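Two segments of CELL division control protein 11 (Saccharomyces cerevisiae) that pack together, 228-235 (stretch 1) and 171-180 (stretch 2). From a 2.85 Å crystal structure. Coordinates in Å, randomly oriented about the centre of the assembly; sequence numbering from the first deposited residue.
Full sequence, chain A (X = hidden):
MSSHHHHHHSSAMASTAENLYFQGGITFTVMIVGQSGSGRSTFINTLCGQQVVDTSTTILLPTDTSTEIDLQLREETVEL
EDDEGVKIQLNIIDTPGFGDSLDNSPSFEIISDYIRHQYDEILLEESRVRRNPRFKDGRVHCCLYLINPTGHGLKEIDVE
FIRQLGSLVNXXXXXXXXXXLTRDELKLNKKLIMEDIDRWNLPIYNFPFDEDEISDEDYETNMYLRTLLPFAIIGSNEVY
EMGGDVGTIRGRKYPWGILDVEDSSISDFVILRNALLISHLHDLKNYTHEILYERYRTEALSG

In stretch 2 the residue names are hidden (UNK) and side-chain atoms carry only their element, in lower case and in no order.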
# COMPACT_ATOMS: atom_id res chain seq x y z
N LEU A 228 9.22 8.45 4.90
CA LEU A 228 9.77 7.12 4.66
C LEU A 228 9.34 6.54 3.31
O LEU A 228 10.00 5.63 2.79
CB LEU A 228 9.45 6.19 5.83
CG LEU A 228 9.90 6.67 7.23
CD1 LEU A 228 9.33 5.80 8.33
CD2 LEU A 228 11.40 6.74 7.33
N LEU A 229 8.26 7.09 2.75
CA LEU A 229 7.67 6.71 1.46
C LEU A 229 8.60 7.00 0.29
O LEU A 229 9.18 8.10 0.26
CB LEU A 229 6.37 7.49 1.25
CG LEU A 229 5.07 6.74 1.15
CD1 LEU A 229 5.12 5.38 1.83
CD2 LEU A 229 3.96 7.57 1.70
N PRO A 230 8.70 6.08 -0.71
CA PRO A 230 8.11 4.73 -0.79
C PRO A 230 8.80 3.79 0.20
O PRO A 230 10.03 3.76 0.24
CB PRO A 230 8.39 4.30 -2.25
CG PRO A 230 8.86 5.51 -2.95
CD PRO A 230 9.54 6.32 -1.89
N PHE A 231 8.02 3.07 1.03
CA PHE A 231 8.58 2.19 2.05
C PHE A 231 9.57 1.15 1.53
O PHE A 231 9.21 0.35 0.69
CB PHE A 231 7.47 1.52 2.87
CG PHE A 231 6.59 2.44 3.68
CD1 PHE A 231 7.12 3.54 4.34
CD2 PHE A 231 5.23 2.15 3.86
CE1 PHE A 231 6.31 4.37 5.11
CE2 PHE A 231 4.42 2.99 4.63
CZ PHE A 231 4.96 4.09 5.24
N ALA A 232 10.81 1.18 2.01
CA ALA A 232 11.81 0.16 1.67
C ALA A 232 11.79 -0.74 2.89
O ALA A 232 12.59 -0.58 3.82
CB ALA A 232 13.18 0.80 1.48
N ILE A 233 10.76 -1.61 2.95
CA ILE A 233 10.41 -2.48 4.06
C ILE A 233 11.11 -3.86 3.94
O ILE A 233 10.72 -4.67 3.10
CB ILE A 233 8.84 -2.51 4.19
CG1 ILE A 233 8.34 -3.38 5.34
CG2 ILE A 233 8.12 -2.88 2.90
CD1 ILE A 233 7.06 -2.78 6.05
N ILE A 234 12.16 -4.10 4.76
CA ILE A 234 13.01 -5.32 4.74
C ILE A 234 13.46 -5.80 6.14
O ILE A 234 13.50 -5.00 7.06
CB ILE A 234 14.24 -5.13 3.79
CG1 ILE A 234 14.84 -3.70 3.84
CG2 ILE A 234 13.92 -5.55 2.35
CD1 ILE A 234 15.71 -3.33 5.06
N GLY A 235 13.85 -7.08 6.25
CA GLY A 235 14.29 -7.71 7.50
C GLY A 235 13.10 -8.11 8.35
O GLY A 235 12.12 -8.63 7.80
N UNK A 171 -3.51 2.79 -2.32
CA UNK A 171 -2.19 2.33 -2.76
C UNK A 171 -1.06 2.97 -1.96
O UNK A 171 -0.97 4.19 -1.91
c UNK A 171 -1.98 2.47 -4.31
c UNK A 171 -0.48 2.36 -4.71
c UNK A 171 -2.84 1.43 -5.08
c UNK A 171 -3.07 1.71 -6.49
N UNK A 172 -0.20 2.14 -1.35
CA UNK A 172 0.98 2.63 -0.63
C UNK A 172 2.26 2.07 -1.36
O UNK A 172 2.42 0.85 -1.47
c UNK A 172 0.95 2.44 0.94
c UNK A 172 2.41 0.80 2.07
c UNK A 172 1.12 1.00 1.40
c UNK A 172 -0.32 3.02 1.57
N UNK A 173 3.11 2.93 -1.99
CA UNK A 173 4.25 2.40 -2.75
C UNK A 173 5.41 1.85 -1.91
O UNK A 173 5.81 2.47 -0.93
c UNK A 173 3.08 4.41 -2.02
c UNK A 173 4.68 3.58 -3.61
c UNK A 173 4.30 4.77 -2.82
N UNK A 174 5.90 0.65 -2.28
CA UNK A 174 7.01 -0.02 -1.59
C UNK A 174 8.11 -0.33 -2.59
O UNK A 174 7.85 -0.35 -3.78
c UNK A 174 6.15 -2.41 -1.51
c UNK A 174 5.63 -0.88 0.38
c UNK A 174 6.65 -1.24 -0.70
N UNK A 175 9.34 -0.52 -2.10
CA UNK A 175 10.50 -0.80 -2.94
C UNK A 175 11.06 -2.18 -2.63
O UNK A 175 11.51 -2.43 -1.51
c UNK A 175 12.77 -0.01 -3.80
c UNK A 175 10.98 1.70 -3.25
c UNK A 175 11.85 2.92 -2.85
c UNK A 175 11.58 0.32 -2.89
N UNK A 176 11.03 -3.06 -3.63
CA UNK A 176 11.53 -4.43 -3.57
C UNK A 176 13.07 -4.44 -3.67
O UNK A 176 13.64 -3.44 -4.11
o UNK A 176 11.11 -4.57 -5.93
c UNK A 176 10.94 -5.25 -4.70
N UNK A 177 13.72 -5.55 -3.25
CA UNK A 177 15.18 -5.77 -3.28
C UNK A 177 15.98 -4.57 -2.70
O UNK A 177 17.02 -4.20 -3.25
n UNK A 177 17.60 -9.41 -7.90
c UNK A 177 17.24 -9.18 -6.48
c UNK A 177 16.68 -7.79 -6.28
c UNK A 177 16.18 -7.55 -4.85
c UNK A 177 15.64 -6.13 -4.71
N UNK A 178 15.48 -3.98 -1.60
CA UNK A 178 16.07 -2.82 -0.93
C UNK A 178 17.51 -3.05 -0.47
O UNK A 178 18.35 -2.15 -0.60
c UNK A 178 15.21 -2.39 0.26
o UNK A 178 13.83 -2.34 -0.07
N UNK A 179 17.80 -4.26 0.03
CA UNK A 179 19.11 -4.70 0.54
C UNK A 179 20.18 -4.92 -0.54
O UNK A 179 21.36 -5.03 -0.20
o UNK A 179 16.88 -7.04 1.82
c UNK A 179 17.84 -6.90 1.04
c UNK A 179 18.96 -5.96 1.44
o UNK A 179 17.92 -7.49 -0.07
N UNK A 180 19.78 -4.99 -1.83
CA UNK A 180 20.72 -5.17 -2.94
C UNK A 180 21.20 -3.84 -3.56
O UNK A 180 21.94 -3.84 -4.55
o UNK A 180 18.98 -5.52 -4.62
c UNK A 180 20.12 -6.09 -4.01

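Position 171 carries four side-chain carbons, forked at the first, with one arm two carbons long. That is the isoleucine pattern; Ile-171 opens the strand, and its side chain is out of reach of stretch 1.

Position 172 repeats the four-carbon fork, again with one two-carbon arm, and its CA-to-CB bond points toward stretch 1. The end of that longer arm meets the ring edge of Phe-231, near the ring plane. This is Ile-172, with CD1 3.6 Å from CD2 of Phe-231.

At position 173 three carbons close a ring onto the backbone N, which only proline does, and the ring packs on Pro-230 and Leu-229. The CB of Pro-173 lies 4.0 Å from CB of Pro-230, and its CD 4.4 Å from CG of Leu-229. Its ring leaves the backbone N without a hydrogen, but its carbonyl O remains free to accept.

Position 174 has one carbon bearing two others, three in all and no heteroatom, packed on Phe-231 and Ile-233: Val-174. Its CG1 lies 3.9 Å from CB of Phe-231 and 4.1 Å from CG2 of Ile-233.

Position 175 is again a four-carbon fork with one two-carbon arm, packed on Pro-230, hence Ile-175. Its CA-to-CB bond points sideways, but chi1 m and chi2 t bring the end nearer, placing CD1 3.8 Å from CB of Pro-230.

Position 176 shows one carbon then one oxygen, and its CA-to-CB bond points away from stretch 1: Ser-176, whose hydroxyl is hydrogen-bonded elsewhere in the structure.

Position 177 has four carbons in a row ending in nitrogen. This is Lys-177, exposed, its CA-to-CB bond also pointing away.

Position 178 has one carbon then one oxygen, and its CA-to-CB bond points toward stretch 1, where the side chain meets Ala-232 and Ile-234. It is Ser-178, with OG 3.6 Å from CB of Ala-232 and CB 3.8 Å from CG1 of Ile-234.

Position 179 has two carbons, the second carrying two oxygens, and reaches Ile-234; this is the carboxylate of Asp-179. Its OD2 approaches CG2 of Ile-234 to 3.4 Å.

Position 180 has one carbon then one oxygen and makes no contact with stretch 1. In Ser-180, OG donates to O of Lys-177 at 2.7 Å, helping close the turn.

The contact works through a single beta bridge flanked by apolar packing. Phe-231 and Val-174 face each other with CA atoms 4.5 Å apart. N of Phe-231 donates weakly to O of Pro-173 (3.0 Å, 124°), whereas N of Ile-175 donates to O of Phe-231 with better geometry (2.9 Å, 153°). The same Phe-231 O lies 3.2 Å from CA of Val-174, a CA-H...O contact. Around this bridge, side-chain packing contributes to the 533 Å² buried in total.

Stretch 2, residues 171-180: IIPVISKSDS
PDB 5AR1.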